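Local coordinates for Nrps/pks (PDB 4OPF), which is a ketosynthase domain of the AT-less polyketide synthase that makes oxazolomycin, and probably takes up and passes on the acyl chain rather than extending it, at residues 60-65 against 80-85; 171-174 against 178-181. One frame throughout, in Å; residues are numbered along the deposited sequence.

Overall arrangement
The chain's first half passes through both contacts in series, one loop closing before the next opens. Contact 1 comes first: it brings the loop that follows helix 24-33 back against helix 79-95, closing a loop that contains helix 71-76. Contact 2 lies further along and is much more local, closing the short turn by which helix 162-175 hands over to strand 181-188 of the large mixed sheet. The two neither nest nor cross. The centres of contact 1 and contact 2 are about 27 Å apart, and the nearest atoms of contact 1 and contact 2 about 15 Å apart. Contact 1 ties a peripheral loop to a helix; contact 2 sits close to the second subunit.

Contact 1: residues 60-65 against 80-85; sequences EGFDPG and QALLLL
Phe62 reaches out of the irregular segment 60-65 and sets one face of its ring on Leu82 of helix 79-95, its main partner here. The touching group is the Leu82 methylene: CB stands 3.8 Å from the ring centroid, 14° off the ring normal, a CH-pi contact over the face. It is displaced toward the rim, closest to Phe62 CD1 at 3.7 Å. On the same side of the ring plane, Leu82 CD1 approaches Phe62 CD2 at 3.8 Å, and the two side chains cross at about a right angle. With CG opposite its carbonyl carbon (chi1 -62°), the phenyl group is carried from the loop toward the helix. At Phe62 CE1 the ring also meets the next residue of the helix obliquely, 3.8 Å from Leu83 N and 4.2 Å from Leu83 CB. Leu69, Met77 and Ala74 also grip Leu82, while Leu83 touches Leu57; the Phe62 backbone pairs with Arg429 near the C terminus. Trimming the phenyl group to the methyl of an alanine would probably open a gap beside Leu82 CB and CD1 and cost the loop most of its hold on this helix. The side chains meet through carbon alone, and Leu83 N near the ring makes no hydrogen bond across the contact, so the pairing relies on dispersion and the fit of a phenyl face to leucine, not on directional polar bonds.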
ATOM      1  N   GLU A  60     -10.553 -20.240  21.070  1.00 71.45           N
ATOM      2  CA  GLU A  60     -11.336 -21.459  21.284  1.00 81.96           C
ATOM      3  C   GLU A  60     -11.864 -22.090  20.000  1.00 75.02           C
ATOM      4  O   GLU A  60     -12.903 -22.744  20.002  1.00 78.24           O
ATOM      5  CB  GLU A  60     -12.488 -21.143  22.218  1.00 89.59           C
ATOM      6  CG  GLU A  60     -12.033 -20.976  23.647  1.00 96.97           C
ATOM      7  CD  GLU A  60     -13.210 -20.904  24.564  1.00103.65           C
ATOM      8  OE1 GLU A  60     -14.227 -20.310  24.139  1.00107.47           O
ATOM      9  OE2 GLU A  60     -13.117 -21.451  25.682  1.00107.18           O
ATOM     10  N   GLY A  61     -11.122 -21.918  18.915  1.00 67.05           N
ATOM     11  CA  GLY A  61     -11.593 -22.317  17.604  1.00 63.29           C
ATOM     12  C   GLY A  61     -12.373 -21.212  16.893  1.00 58.48           C
ATOM     13  O   GLY A  61     -12.331 -20.014  17.270  1.00 51.67           O
ATOM     14  N   PHE A  62     -13.090 -21.620  15.861  1.00 50.80           N
ATOM     15  CA  PHE A  62     -13.678 -20.689  14.926  1.00 48.50           C
ATOM     16  C   PHE A  62     -15.019 -21.255  14.542  1.00 46.58           C
ATOM     17  O   PHE A  62     -15.307 -22.428  14.835  1.00 46.30           O
ATOM     18  CB  PHE A  62     -12.761 -20.539  13.703  1.00 49.38           C
ATOM     19  CG  PHE A  62     -11.365 -19.979  14.018  1.00 49.13           C
ATOM     20  CD1 PHE A  62     -11.180 -18.617  14.338  1.00 46.61           C
ATOM     21  CD2 PHE A  62     -10.234 -20.809  13.991  1.00 51.62           C
ATOM     22  CE1 PHE A  62      -9.913 -18.101  14.618  1.00 45.11           C
ATOM     23  CE2 PHE A  62      -8.961 -20.291  14.303  1.00 51.31           C
ATOM     24  CZ  PHE A  62      -8.802 -18.937  14.597  1.00 46.16           C
ATOM     25  N   ASP A  63     -15.842 -20.429  13.911  1.00 45.40           N
ATOM     26  CA  ASP A  63     -17.128 -20.861  13.330  1.00 47.43           C
ATOM     27  C   ASP A  63     -17.121 -20.672  11.806  1.00 43.65           C
ATOM     28  O   ASP A  63     -17.653 -19.699  11.314  1.00 40.88           O
ATOM     29  CB  ASP A  63     -18.267 -20.059  13.934  1.00 50.29           C
ATOM     30  CG  ASP A  63     -19.640 -20.607  13.554  1.00 55.99           C
ATOM     31  OD1 ASP A  63     -19.750 -21.341  12.543  1.00 58.31           O
ATOM     32  OD2 ASP A  63     -20.616 -20.283  14.278  1.00 60.21           O
ATOM     33  N   PRO A  64     -16.515 -21.598  11.061  1.00 44.32           N
ATOM     34  CA  PRO A  64     -16.410 -21.485   9.593  1.00 45.33           C
ATOM     35  C   PRO A  64     -17.775 -21.314   8.927  1.00 43.02           C
ATOM     36  O   PRO A  64     -17.878 -20.546   7.954  1.00 38.48           O
ATOM     37  CB  PRO A  64     -15.836 -22.844   9.155  1.00 50.20           C
ATOM     38  CG  PRO A  64     -15.254 -23.442  10.392  1.00 50.62           C
ATOM     39  CD  PRO A  64     -16.101 -22.926  11.532  1.00 49.61           C
ATOM     40  N   GLY A  65     -18.765 -22.051   9.435  1.00 41.89           N
ATOM     41  CA  GLY A  65     -20.127 -22.071   8.890  1.00 44.63           C
ATOM     42  C   GLY A  65     -20.739 -20.680   8.765  1.00 45.69           C
ATOM     43  O   GLY A  65     -21.345 -20.318   7.744  1.00 44.59           O
ATOM     44  N   GLN A  80      -4.897 -16.619  10.982  1.00 26.07           N
ATOM     45  CA  GLN A  80      -4.989 -15.162  11.053  1.00 25.44           C
ATOM     46  C   GLN A  80      -6.147 -14.671  10.200  1.00 25.43           C
ATOM     47  O   GLN A  80      -6.787 -13.687  10.549  1.00 25.02           O
ATOM     48  CB  GLN A  80      -3.679 -14.513  10.601  1.00 26.24           C
ATOM     49  CG  GLN A  80      -2.456 -14.898  11.433  1.00 28.23           C
ATOM     50  CD  GLN A  80      -1.177 -14.208  10.958  1.00 30.80           C
ATOM     51  OE1 GLN A  80      -0.532 -13.532  11.737  1.00 29.44           O
ATOM     52  NE2 GLN A  80      -0.796 -14.397   9.671  1.00 28.72           N
ATOM     53  N   ALA A  81      -6.440 -15.360   9.088  1.00 26.18           N
ATOM     54  CA  ALA A  81      -7.500 -14.927   8.224  1.00 25.43           C
ATOM     55  C   ALA A  81      -8.856 -15.175   8.900  1.00 26.63           C
ATOM     56  O   ALA A  81      -9.763 -14.326   8.841  1.00 26.89           O
ATOM     57  CB  ALA A  81      -7.416 -15.621   6.871  1.00 26.86           C
ATOM     58  N   LEU A  82      -9.009 -16.312   9.546  1.00 25.82           N
ATOM     59  CA  LEU A  82     -10.250 -16.629  10.235  1.00 26.94           C
ATOM     60  C   LEU A  82     -10.497 -15.668  11.394  1.00 27.14           C
ATOM     61  O   LEU A  82     -11.610 -15.236  11.611  1.00 26.74           O
ATOM     62  CB  LEU A  82     -10.215 -18.035  10.769  1.00 28.54           C
ATOM     63  CG  LEU A  82     -10.017 -19.090   9.681  1.00 32.73           C
ATOM     64  CD1 LEU A  82      -9.806 -20.479  10.241  1.00 35.61           C
ATOM     65  CD2 LEU A  82     -11.270 -19.116   8.847  1.00 33.07           C
ATOM     66  N   LEU A  83      -9.448 -15.324  12.130  1.00 25.56           N
ATOM     67  CA  LEU A  83      -9.575 -14.384  13.202  1.00 25.61           C
ATOM     68  C   LEU A  83      -9.968 -12.998  12.713  1.00 24.71           C
ATOM     69  O   LEU A  83     -10.750 -12.324  13.360  1.00 24.41           O
ATOM     70  CB  LEU A  83      -8.240 -14.301  13.920  1.00 27.96           C
ATOM     71  CG  LEU A  83      -8.116 -13.447  15.157  1.00 29.58           C
ATOM     72  CD1 LEU A  83      -9.119 -13.848  16.182  1.00 30.92           C
ATOM     73  CD2 LEU A  83      -6.700 -13.558  15.732  1.00 31.16           C
ATOM     74  N   LEU A  84      -9.382 -12.547  11.613  1.00 23.91           N
ATOM     75  CA  LEU A  84      -9.755 -11.267  11.015  1.00 24.06           C
ATOM     76  C   LEU A  84     -11.217 -11.233  10.579  1.00 24.63           C
ATOM     77  O   LEU A  84     -11.874 -10.196  10.674  1.00 24.38           O
ATOM     78  CB  LEU A  84      -8.915 -10.968   9.790  1.00 24.52           C
ATOM     79  CG  LEU A  84      -7.597 -10.316  10.089  1.00 27.87           C
ATOM     80  CD1 LEU A  84      -6.876 -10.180   8.751  1.00 27.94           C
ATOM     81  CD2 LEU A  84      -7.757  -8.922  10.721  1.00 28.39           C
ATOM     82  N   LEU A  85     -11.717 -12.343  10.035  1.00 24.28           N
ATOM     83  CA  LEU A  85     -13.137 -12.402   9.663  1.00 26.53           C
ATOM     84  C   LEU A  85     -14.063 -12.142  10.882  1.00 26.07           C
ATOM     85  O   LEU A  85     -14.998 -11.343  10.803  1.00 23.76           O
ATOM     86  CB  LEU A  85     -13.491 -13.771   9.039  1.00 26.85           C
ATOM     87  CG  LEU A  85     -13.004 -13.928   7.592  1.00 27.86           C
ATOM     88  CD1 LEU A  85     -13.093 -15.379   7.170  1.00 30.30           C
ATOM     89  CD2 LEU A  85     -13.885 -13.103   6.671  1.00 29.68           C
TER

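Contact 2: residues 171-174 against 178-181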
ATOM      1  N   ALA A 171      -6.134   6.353   5.053  1.00 20.18           N
ATOM      2  CA  ALA A 171      -6.336   7.825   5.114  1.00 21.18           C
ATOM      3  C   ALA A 171      -6.117   8.486   3.748  1.00 22.37           C
ATOM      4  O   ALA A 171      -6.878   9.363   3.358  1.00 22.93           O
ATOM      5  CB  ALA A 171      -5.374   8.421   6.110  1.00 22.15           C
ATOM      6  N   GLN A 172      -5.098   8.054   3.018  1.00 22.68           N
ATOM      7  CA  GLN A 172      -4.894   8.600   1.662  1.00 26.38           C
ATOM      8  C   GLN A 172      -6.075   8.269   0.789  1.00 26.29           C
ATOM      9  O   GLN A 172      -6.548   9.107   0.030  1.00 25.06           O
ATOM     10  CB  GLN A 172      -3.672   8.019   1.023  1.00 31.96           C
ATOM     11  CG  GLN A 172      -2.406   8.080   1.870  1.00 36.46           C
ATOM     12  CD  GLN A 172      -1.366   9.002   1.346  1.00 44.01           C
ATOM     13  OE1 GLN A 172      -0.652   8.669   0.413  1.00 47.54           O
ATOM     14  NE2 GLN A 172      -1.248  10.180   1.963  1.00 53.82           N
ATOM     15  N   ALA A 173      -6.612   7.038   0.922  1.00 24.24           N
ATOM     16  CA  ALA A 173      -7.724   6.675   0.090  1.00 23.12           C
ATOM     17  C   ALA A 173      -8.957   7.487   0.428  1.00 24.09           C
ATOM     18  O   ALA A 173      -9.746   7.902  -0.457  1.00 25.12           O
ATOM     19  CB  ALA A 173      -7.990   5.166   0.187  1.00 23.21           C
ATOM     20  N   LEU A 174      -9.180   7.707   1.697  1.00 23.06           N
ATOM     21  CA  LEU A 174     -10.337   8.467   2.106  1.00 24.89           C
ATOM     22  C   LEU A 174     -10.188   9.966   1.690  1.00 28.32           C
ATOM     23  O   LEU A 174     -11.106  10.564   1.182  1.00 28.07           O
ATOM     24  CB  LEU A 174     -10.511   8.358   3.607  1.00 25.64           C
ATOM     25  CG  LEU A 174     -11.063   7.043   4.131  1.00 25.83           C
ATOM     26  CD1 LEU A 174     -10.753   6.928   5.605  1.00 26.37           C
ATOM     27  CD2 LEU A 174     -12.548   6.983   3.933  1.00 26.14           C
ATOM     28  N   ASP A 178     -11.295   8.084  -3.006  1.00 32.52           N
ATOM     29  CA  ASP A 178     -11.310   6.750  -3.619  1.00 33.93           C
ATOM     30  C   ASP A 178     -12.226   5.706  -2.926  1.00 33.11           C
ATOM     31  O   ASP A 178     -12.707   4.780  -3.564  1.00 34.84           O
ATOM     32  CB  ASP A 178      -9.878   6.219  -3.754  1.00 34.18           C
ATOM     33  CG  ASP A 178      -9.095   6.883  -4.927  1.00 39.85           C
ATOM     34  OD1 ASP A 178      -9.667   7.704  -5.728  1.00 39.37           O
ATOM     35  OD2 ASP A 178      -7.885   6.576  -5.046  1.00 45.14           O
ATOM     36  N   VAL A 179     -12.462   5.862  -1.626  1.00 29.88           N
ATOM     37  CA  VAL A 179     -13.372   4.996  -0.859  1.00 27.11           C
ATOM     38  C   VAL A 179     -14.275   5.888  -0.018  1.00 27.27           C
ATOM     39  O   VAL A 179     -13.877   7.004   0.358  1.00 27.01           O
ATOM     40  CB  VAL A 179     -12.599   4.027   0.039  1.00 26.03           C
ATOM     41  CG1 VAL A 179     -11.719   3.124  -0.794  1.00 27.05           C
ATOM     42  CG2 VAL A 179     -11.714   4.757   1.054  1.00 25.72           C
ATOM     43  N   GLU A 180     -15.456   5.406   0.269  1.00 27.42           N
ATOM     44  CA  GLU A 180     -16.337   6.059   1.238  1.00 31.31           C
ATOM     45  C   GLU A 180     -16.032   5.640   2.680  1.00 28.80           C
ATOM     46  O   GLU A 180     -16.440   6.314   3.628  1.00 28.90           O
ATOM     47  CB  GLU A 180     -17.807   5.801   0.901  1.00 35.32           C
ATOM     48  CG  GLU A 180     -18.215   4.354   1.079  1.00 44.62           C
ATOM     49  CD  GLU A 180     -19.726   4.123   1.212  1.00 53.75           C
ATOM     50  OE1 GLU A 180     -20.428   4.163   0.179  1.00 51.97           O
ATOM     51  OE2 GLU A 180     -20.186   3.846   2.362  1.00 66.47           O
ATOM     52  N   ALA A 181     -15.343   4.521   2.861  1.00 24.58           N
ATOM     53  CA  ALA A 181     -15.030   4.059   4.184  1.00 23.39           C
ATOM     54  C   ALA A 181     -13.945   3.048   4.050  1.00 22.60           C
ATOM     55  O   ALA A 181     -13.661   2.604   2.948  1.00 21.59           O
ATOM     56  CB  ALA A 181     -16.272   3.448   4.825  1.00 24.24           C
TER
HETATM   57  O   HOH W   1     -13.698   9.752   0.842  1.00 44.04           O
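Leu174 and Val179 meet at about a right angle across the turn that ends helix 162-175, with Leu174 CD2 placed 3.7 Å from Val179 CG2. Although the Leu174 side chain starts off away from the following segment, its CD2 branch comes back to it and also rests 3.8 Å from Ala181 CA. Val179 CG2 is the pivot of the cluster. It sits between its own backbone N and carbonyl carbon, with CG1 opposite the carbonyl carbon (chi1 -61°), and this turns CG2 toward the helix, where it also meets Ala173 CB at 3.8 Å. Beside this apolar patch the backbone is joined twice. Asp178 N donates to Ala173 O at 3.0 Å, a bond noticeably bent at the hydrogen (131°); Ser176 OG is a further partner of that carbonyl. A water then donates to both Leu174 O, at 2.7 Å, and Val179 O, bridging the helix end to the outgoing chain. The Asp178 carboxylate serves the dimer instead, forming salt bridges with Arg277 and Lys281 of the second subunit, whereas Glu180 pairs with Arg105. Outside the turn, Tyr110 of strand 107-112 packs on Ala173 and Val179. The bond from Asp178 N to Ala173 O is the 6→1 bond expected of a Schellman-type helix end, and here it lies at the helix-to-strand joint of a beta-alpha-beta crossover, in which helix 162-175 links the parallel strands 153-156 and 181-188 of the thiolase-type fold.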